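Local coordinates for protein adenine phosphoribosyltransferase, putative (Trypanosoma brucei brucei, PDB 5VN4) that probably catalyses the transfer of a phosphoribosyl group from 5-phospho-alpha-D-ribose 1-diphosphate to adenine, yielding AMP and diphosphate in purine salvage, at residues A[113-125]-A[133-145]. Residues are numbered along the deposited sequence; the frame is centred on the assembly and turned at random.
With PPV (pyrophosphate), chain I.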
ATOM      1  N   ASN A 113       8.149   6.608 -11.830  0.51 30.37           N
ATOM      2  CA  ASN A 113       9.091   7.518 -11.202  0.51 29.24           C
ATOM      3  C   ASN A 113       8.520   8.251  -9.995  0.51 28.10           C
ATOM      4  O   ASN A 113       9.007   9.326  -9.643  0.51 28.49           O
ATOM      5  CB  ASN A 113       9.673   8.489 -12.233  0.51 29.15           C
ATOM      6  CG  ASN A 113       9.869   7.831 -13.590  0.51 29.65           C
ATOM      7  OD1 ASN A 113      10.200   6.646 -13.675  0.51 29.29           O
ATOM      8  ND2 ASN A 113       9.634   8.586 -14.654  0.51 30.62           N
ATOM      9  N   LYS A 114       7.300   8.538  -9.344  0.56 25.02           N
ATOM     10  CA  LYS A 114       6.883   8.284  -7.964  0.56 24.66           C
ATOM     11  C   LYS A 114       8.016   8.151  -6.946  0.56 23.62           C
ATOM     12  O   LYS A 114       7.817   8.557  -5.797  0.56 25.44           O
ATOM     13  CB  LYS A 114       5.976   7.046  -7.878  0.56 26.06           C
ATOM     14  CG  LYS A 114       4.688   7.137  -8.693  0.56 28.22           C
ATOM     15  CD  LYS A 114       3.596   7.911  -7.965  0.56 29.82           C
ATOM     16  CE  LYS A 114       2.271   7.805  -8.705  0.56 30.62           C
ATOM     17  NZ  LYS A 114       1.119   8.207  -7.852  0.56 30.76           N
ATOM     18  N   ILE A 115       9.186   7.598  -7.298  1.00 21.78           N
ATOM     19  CA  ILE A 115      10.288   7.412  -6.359  1.00 21.05           C
ATOM     20  C   ILE A 115      11.327   8.491  -6.610  1.00 20.09           C
ATOM     21  O   ILE A 115      11.653   8.793  -7.766  1.00 20.95           O
ATOM     22  CB  ILE A 115      10.926   6.023  -6.548  1.00 21.62           C
ATOM     23  CG1 ILE A 115       9.882   4.920  -6.417  1.00 22.32           C
ATOM     24  CG2 ILE A 115      12.086   5.824  -5.570  1.00 21.75           C
ATOM     25  CD1 ILE A 115      10.448   3.541  -6.690  1.00 21.41           C
ATOM     26  N   ALA A 116      11.878   9.046  -5.532  1.00 19.87           N
ATOM     27  CA  ALA A 116      12.916  10.063  -5.612  1.00 20.49           C
ATOM     28  C   ALA A 116      14.310   9.434  -5.649  1.00 21.12           C
ATOM     29  O   ALA A 116      14.504   8.269  -5.296  1.00 23.12           O
ATOM     30  CB  ALA A 116      12.811  11.000  -4.412  1.00 21.17           C
ATOM     31  N   GLY A 117      15.291  10.238  -6.064  1.00 19.78           N
ATOM     32  CA  GLY A 117      16.665   9.770  -6.173  1.00 19.61           C
ATOM     33  C   GLY A 117      16.955   9.100  -7.506  1.00 18.83           C
ATOM     34  O   GLY A 117      16.239   9.269  -8.499  1.00 19.97           O
ATOM     35  N   VAL A 118      18.036   8.324  -7.525  1.00 18.43           N
ATOM     36  CA  VAL A 118      18.385   7.539  -8.705  1.00 17.70           C
ATOM     37  C   VAL A 118      17.549   6.270  -8.698  1.00 17.52           C
ATOM     38  O   VAL A 118      17.486   5.563  -7.687  1.00 18.55           O
ATOM     39  CB  VAL A 118      19.889   7.223  -8.721  1.00 18.71           C
ATOM     40  CG1 VAL A 118      20.234   6.321  -9.902  1.00 19.39           C
ATOM     41  CG2 VAL A 118      20.704   8.517  -8.781  1.00 20.29           C
ATOM     42  N   ILE A 119      16.883   5.990  -9.816  1.00 16.01           N
ATOM     43  CA  ILE A 119      15.958   4.867  -9.886  1.00 16.35           C
ATOM     44  C   ILE A 119      16.210   4.071 -11.157  1.00 16.40           C
ATOM     45  O   ILE A 119      16.680   4.607 -12.165  1.00 18.86           O
ATOM     46  CB  ILE A 119      14.475   5.298  -9.771  1.00 17.51           C
ATOM     47  CG1 ILE A 119      14.041   6.108 -10.997  1.00 18.75           C
ATOM     48  CG2 ILE A 119      14.251   6.101  -8.502  1.00 18.09           C
ATOM     49  CD1 ILE A 119      12.582   6.569 -10.938  1.00 19.17           C
ATOM     50  N   ILE A 120      15.901   2.774 -11.094  1.00 15.75           N
ATOM     51  CA  ILE A 120      16.023   1.859 -12.225  1.00 16.07           C
ATOM     52  C   ILE A 120      14.628   1.635 -12.788  1.00 15.85           C
ATOM     53  O   ILE A 120      13.689   1.381 -12.029  1.00 15.92           O
ATOM     54  CB  ILE A 120      16.621   0.515 -11.778  1.00 15.83           C
ATOM     55  CG1 ILE A 120      17.908   0.712 -10.976  1.00 16.77           C
ATOM     56  CG2 ILE A 120      16.836  -0.400 -12.982  1.00 16.51           C
ATOM     57  CD1 ILE A 120      18.348  -0.554 -10.290  1.00 17.75           C
ATOM     58  N   LYS A 121      14.489   1.701 -14.110  1.00 16.12           N
ATOM     59  CA  LYS A 121      13.203   1.487 -14.763  1.00 16.90           C
ATOM     60  C   LYS A 121      13.190   0.157 -15.506  1.00 15.91           C
ATOM     61  O   LYS A 121      14.176  -0.221 -16.152  1.00 18.03           O
ATOM     62  CB  LYS A 121      12.868   2.628 -15.730  1.00 20.94           C
ATOM     63  CG  LYS A 121      13.752   2.718 -16.955  1.00 24.43           C
ATOM     64  CD  LYS A 121      13.210   3.743 -17.944  1.00 28.01           C
ATOM     65  CE  LYS A 121      14.172   3.966 -19.104  1.00 31.23           C
ATOM     66  NZ  LYS A 121      13.636   4.926 -20.113  1.00 33.00           N
ATOM     67  N   SER A 122      12.070  -0.553 -15.401  1.00 15.53           N
ATOM     68  CA  SER A 122      11.858  -1.799 -16.123  1.00 15.39           C
ATOM     69  C   SER A 122      11.539  -1.508 -17.589  1.00 16.08           C
ATOM     70  O   SER A 122      11.419  -0.357 -18.012  1.00 17.75           O
ATOM     71  CB  SER A 122      10.693  -2.564 -15.499  1.00 13.92           C
ATOM     72  OG  SER A 122       9.454  -1.951 -15.828  1.00 13.65           O
ATOM     73  N   GLU A 123      11.375  -2.570 -18.376  1.00 16.55           N
ATOM     74  CA  GLU A 123      10.727  -2.419 -19.666  1.00 16.81           C
ATOM     75  C   GLU A 123       9.248  -2.088 -19.461  1.00 15.99           C
ATOM     76  O   GLU A 123       8.674  -2.388 -18.410  1.00 14.74           O
ATOM     77  CB  GLU A 123      10.830  -3.723 -20.446  1.00 19.92           C
ATOM     78  CG  GLU A 123      12.241  -4.092 -20.827  1.00 22.82           C
ATOM     79  CD  GLU A 123      12.801  -3.185 -21.902  1.00 27.13           C
ATOM     80  OE1 GLU A 123      12.017  -2.720 -22.757  1.00 29.50           O
ATOM     81  OE2 GLU A 123      14.024  -2.934 -21.889  1.00 28.73           O
ATOM     82  N   PRO A 124       8.599  -1.477 -20.452  1.00 16.11           N
ATOM     83  CA  PRO A 124       7.159  -1.216 -20.317  1.00 17.41           C
ATOM     84  C   PRO A 124       6.395  -2.497 -20.006  1.00 17.98           C
ATOM     85  O   PRO A 124       6.643  -3.554 -20.596  1.00 19.09           O
ATOM     86  CB  PRO A 124       6.777  -0.646 -21.690  1.00 18.63           C
ATOM     87  CG  PRO A 124       8.051  -0.026 -22.192  1.00 19.09           C
ATOM     88  CD  PRO A 124       9.129  -0.973 -21.733  1.00 17.77           C
ATOM     89  N   TYR A 125       5.481  -2.414 -19.045  1.00 17.33           N
ATOM     90  CA  TYR A 125       4.793  -3.601 -18.560  1.00 17.30           C
ATOM     91  C   TYR A 125       3.454  -3.799 -19.263  1.00 16.24           C
ATOM     92  O   TYR A 125       2.938  -2.919 -19.956  1.00 16.91           O
ATOM     93  CB  TYR A 125       4.626  -3.579 -17.034  1.00 18.34           C
ATOM     94  CG  TYR A 125       3.823  -2.428 -16.456  1.00 18.76           C
ATOM     95  CD1 TYR A 125       2.439  -2.368 -16.593  1.00 19.26           C
ATOM     96  CD2 TYR A 125       4.449  -1.423 -15.728  1.00 19.70           C
ATOM     97  CE1 TYR A 125       1.705  -1.322 -16.038  1.00 20.55           C
ATOM     98  CE2 TYR A 125       3.732  -0.380 -15.176  1.00 21.59           C
ATOM     99  CZ  TYR A 125       2.361  -0.331 -15.332  1.00 21.36           C
ATOM    100  OH  TYR A 125       1.653   0.711 -14.771  1.00 22.42           O
ATOM    101  N   SER A 133       2.213   0.339 -22.889  1.00 25.31           N
ATOM    102  CA  SER A 133       2.286   1.769 -23.168  1.00 27.29           C
ATOM    103  C   SER A 133       3.663   2.274 -22.752  1.00 29.09           C
ATOM    104  O   SER A 133       4.649   1.537 -22.854  1.00 28.77           O
ATOM    105  CB  SER A 133       1.169   2.530 -22.445  1.00 27.90           C
ATOM    106  OG  SER A 133       1.283   2.404 -21.038  1.00 29.25           O
ATOM    107  N   GLU A 134       3.752   3.520 -22.289  1.00 30.82           N
ATOM    108  CA  GLU A 134       5.017   4.033 -21.781  1.00 32.27           C
ATOM    109  C   GLU A 134       5.242   3.708 -20.309  1.00 29.56           C
ATOM    110  O   GLU A 134       6.347   3.925 -19.804  1.00 29.17           O
ATOM    111  CB  GLU A 134       5.130   5.543 -22.033  1.00 36.73           C
ATOM    112  CG  GLU A 134       5.302   5.890 -23.509  1.00 41.09           C
ATOM    113  CD  GLU A 134       5.322   7.386 -23.776  1.00 44.80           C
ATOM    114  OE1 GLU A 134       4.855   8.159 -22.913  1.00 46.34           O
ATOM    115  OE2 GLU A 134       5.808   7.785 -24.856  1.00 46.11           O
ATOM    116  N   GLU A 135       4.237   3.168 -19.623  1.00 27.15           N
ATOM    117  CA  GLU A 135       4.346   2.923 -18.190  1.00 25.81           C
ATOM    118  C   GLU A 135       5.308   1.776 -17.898  1.00 21.74           C
ATOM    119  O   GLU A 135       5.192   0.689 -18.470  1.00 20.03           O
ATOM    120  CB  GLU A 135       2.970   2.612 -17.598  1.00 29.02           C
ATOM    121  CG  GLU A 135       1.946   3.731 -17.748  1.00 32.59           C
ATOM    122  CD  GLU A 135       2.393   5.043 -17.123  1.00 35.65           C
ATOM    123  OE1 GLU A 135       1.905   6.106 -17.564  1.00 37.55           O
ATOM    124  OE2 GLU A 135       3.227   5.023 -16.191  1.00 36.66           O
ATOM    125  N   CYS A 136       6.250   2.026 -16.992  1.00 19.60           N
ATOM    126  CA  CYS A 136       7.193   1.031 -16.507  1.00 18.37           C
ATOM    127  C   CYS A 136       7.129   1.016 -14.987  1.00 17.27           C
ATOM    128  O   CYS A 136       6.590   1.932 -14.358  1.00 19.72           O
ATOM    129  CB  CYS A 136       8.632   1.366 -16.930  1.00 20.03           C
ATOM    130  SG  CYS A 136       8.882   1.610 -18.698  1.00 21.79           S
ATOM    131  N   MET A 137       7.684  -0.038 -14.391  1.00 14.45           N
ATOM    132  CA  MET A 137       7.924  -0.062 -12.954  1.00 13.61           C
ATOM    133  C   MET A 137       9.343   0.405 -12.665  1.00 14.43           C
ATOM    134  O   MET A 137      10.250   0.250 -13.490  1.00 15.77           O
ATOM    135  CB  MET A 137       7.735  -1.469 -12.388  1.00 13.78           C
ATOM    136  CG  MET A 137       6.286  -1.938 -12.370  1.00 14.56           C
ATOM    137  SD  MET A 137       5.277  -0.934 -11.258  1.00 17.32           S
ATOM    138  CE  MET A 137       3.659  -1.657 -11.537  1.00 18.41           C
ATOM    139  N   THR A 138       9.527   0.981 -11.480  1.00 13.83           N
ATOM    140  CA  THR A 138      10.824   1.495 -11.066  1.00 13.70           C
ATOM    141  C   THR A 138      11.116   1.070  -9.632  1.00 13.36           C
ATOM    142  O   THR A 138      10.213   0.731  -8.864  1.00 13.99           O
ATOM    143  CB  THR A 138      10.912   3.025 -11.181  1.00 16.20           C
ATOM    144  OG1 THR A 138       9.911   3.620 -10.348  1.00 16.14           O
ATOM    145  CG2 THR A 138      10.711   3.478 -12.624  1.00 18.50           C
ATOM    146  N   VAL A 139      12.399   1.108  -9.277  1.00 13.89           N
ATOM    147  CA  VAL A 139      12.857   0.822  -7.919  1.00 14.53           C
ATOM    148  C   VAL A 139      14.049   1.722  -7.627  1.00 14.71           C
ATOM    149  O   VAL A 139      14.810   2.087  -8.531  1.00 15.98           O
ATOM    150  CB  VAL A 139      13.188  -0.682  -7.741  1.00 15.12           C
ATOM    151  CG1 VAL A 139      14.486  -1.058  -8.459  1.00 15.55           C
ATOM    152  CG2 VAL A 139      13.216  -1.064  -6.272  1.00 15.62           C
ATOM    153  N   ARG A 140      14.208   2.103  -6.361  1.00 15.86           N
ATOM    154  CA  ARG A 140      15.306   2.976  -5.968  0.66 17.30           C
ATOM    155  C   ARG A 140      16.631   2.241  -6.131  1.00 17.48           C
ATOM    156  O   ARG A 140      16.778   1.113  -5.655  1.00 17.81           O
ATOM    157  CB  ARG A 140      15.123   3.371  -4.500  0.66 18.90           C
ATOM    158  CG  ARG A 140      15.851   4.626  -4.063  0.66 22.24           C
ATOM    159  CD  ARG A 140      15.523   4.972  -2.609  0.66 24.56           C
ATOM    160  NE  ARG A 140      15.983   3.934  -1.687  0.66 26.08           N
ATOM    161  CZ  ARG A 140      17.244   3.800  -1.285  0.66 28.78           C
ATOM    162  NH1 ARG A 140      18.177   4.639  -1.719  0.66 29.77           N
ATOM    163  NH2 ARG A 140      17.579   2.825  -0.451  0.66 29.46           N
ATOM    164  N   PHE A 141      17.593   2.875  -6.794  1.00 17.40           N
ATOM    165  CA  PHE A 141      18.930   2.311  -6.856  1.00 18.20           C
ATOM    166  C   PHE A 141      19.551   2.335  -5.466  1.00 18.25           C
ATOM    167  O   PHE A 141      19.459   3.337  -4.748  1.00 19.92           O
ATOM    168  CB  PHE A 141      19.805   3.104  -7.823  1.00 19.92           C
ATOM    169  CG  PHE A 141      21.164   2.507  -8.013  1.00 21.80           C
ATOM    170  CD1 PHE A 141      21.349   1.449  -8.887  1.00 23.57           C
ATOM    171  CD2 PHE A 141      22.257   2.981  -7.300  1.00 24.57           C
ATOM    172  CE1 PHE A 141      22.597   0.885  -9.061  1.00 25.71           C
ATOM    173  CE2 PHE A 141      23.509   2.418  -7.473  1.00 25.43           C
ATOM    174  CZ  PHE A 141      23.675   1.366  -8.354  1.00 26.03           C
ATOM    175  N   GLY A 142      20.154   1.221  -5.074  1.00 18.95           N
ATOM    176  CA  GLY A 142      20.773   1.103  -3.773  1.00 20.56           C
ATOM    177  C   GLY A 142      19.885   0.537  -2.689  1.00 20.76           C
ATOM    178  O   GLY A 142      20.349   0.384  -1.549  1.00 23.11           O
ATOM    179  N   SER A 143      18.625   0.226  -2.995  1.00 19.74           N
ATOM    180  CA  SER A 143      17.740  -0.371  -2.002  1.00 18.86           C
ATOM    181  C   SER A 143      18.030  -1.847  -1.771  1.00 17.85           C
ATOM    182  O   SER A 143      17.671  -2.378  -0.715  1.00 18.54           O
ATOM    183  CB  SER A 143      16.277  -0.153  -2.390  1.00 19.61           C
ATOM    184  OG  SER A 143      16.023  -0.603  -3.712  1.00 19.72           O
ATOM    185  N   PHE A 144      18.650  -2.517  -2.739  1.00 17.92           N
ATOM    186  CA  PHE A 144      19.101  -3.894  -2.595  1.00 17.70           C
ATOM    187  C   PHE A 144      20.211  -4.091  -3.621  1.00 18.60           C
ATOM    188  O   PHE A 144      20.434  -3.235  -4.481  1.00 19.02           O
ATOM    189  CB  PHE A 144      17.939  -4.883  -2.771  1.00 17.39           C
ATOM    190  CG  PHE A 144      17.364  -4.895  -4.155  1.00 16.77           C
ATOM    191  CD1 PHE A 144      16.505  -3.895  -4.571  1.00 16.71           C
ATOM    192  CD2 PHE A 144      17.718  -5.887  -5.054  1.00 17.36           C
ATOM    193  CE1 PHE A 144      15.992  -3.893  -5.850  1.00 17.59           C
ATOM    194  CE2 PHE A 144      17.198  -5.893  -6.332  1.00 18.22           C
ATOM    195  CZ  PHE A 144      16.347  -4.891  -6.734  1.00 18.02           C
ATOM    196  N   ASP A 145      20.928  -5.209  -3.517  1.00 18.69           N
ATOM    197  CA  ASP A 145      22.097  -5.389  -4.384  1.00 19.21           C
ATOM    198  C   ASP A 145      22.317  -6.874  -4.662  1.00 18.73           C
ATOM    199  O   ASP A 145      21.469  -7.717  -4.359  1.00 18.88           O
ATOM    200  CB  ASP A 145      23.327  -4.647  -3.832  1.00 19.76           C
ATOM    201  CG  ASP A 145      23.919  -5.295  -2.581  1.00 21.18           C
ATOM    202  OD1 ASP A 145      23.540  -6.422  -2.202  1.00 20.84           O
ATOM    203  OD2 ASP A 145      24.794  -4.658  -1.963  1.00 24.33           O
TER
HETATM  204  O11 PPV I 303      -0.513  11.286  -6.160  0.74 42.88           O
HETATM  205  P1  PPV I 303       0.808  10.939  -5.514  0.74 41.37           P
HETATM  206  O21 PPV I 303       1.461  12.070  -4.756  0.74 42.08           O
HETATM  207  O31 PPV I 303       1.764  10.173  -6.396  0.74 42.75           O
HETATM  208  OPP PPV I 303       0.401   9.915  -4.345  0.74 36.76           O
HETATM  209  P2  PPV I 303       1.084   8.474  -4.112  0.74 29.90           P
HETATM  210  O12 PPV I 303       0.501   8.165  -2.746  0.74 26.50           O
HETATM  211  O22 PPV I 303       2.575   8.752  -4.127  0.74 28.54           O
HETATM  212  O32 PPV I 303       0.600   7.605  -5.246  0.74 31.59           O
HETATM  213  O   HOH W   1      18.715   5.889  -5.300  1.00 48.09           O
HETATM  214  O   HOH W   2       3.188  -0.276 -20.176  1.00 20.59           O
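Tyr125 lays one face of its ring over the carbonyl of Glu135, whose O sits 3.5 Å above the ring plane, offset toward the rim, while Met137 N lies at the ring edge. With CG held between the backbone N and the carbonyl carbon (chi1 61°), the ring folds back along 133-145. Met137 SD stands 5.1 Å from the Tyr125 ring centroid, 48° off its normal, an oblique Met-aromatic contact; Met137 CE separately touches Tyr125 CE2. Ser122 suits its place because a short hydroxyl can serve the backbone: OG accepts from Met137 N at 3.0 Å and donates to Glu123 O, while Ser122 N binds Met137 O almost straight (169°). Strands 119-121 and 138-140 form the antiparallel hairpin that carries the flexible active-site loop of type I phosphoribosyltransferases, here extended by a parallel strand of the second subunit. Ile120 and Val139 share one sheet face, where branched, apolar Ile120 fits against helix 161-172; Ile120 CD1 also meets the Phe141 ring edge, 3.9 Å from Phe141 CD1. On the other face Thr138 serves two neighbourhoods, its methyl near Ile119 and Lys121, its hydroxyl bonded to Arg110 O. Ile115 runs alongside it, oppositely directed, CD1 3.7 Å from Thr138 OG1. Arg140 CB meets Ile115 CG2 at 4.0 Å; Arg140 NH2 forms a salt bridge with Glu58 of the second subunit. In one of two conformers, Lys114 NZ bonds pyrophosphate O32 (2.7 Å), a ligand also held by Lys111 and Arg90 of the second subunit.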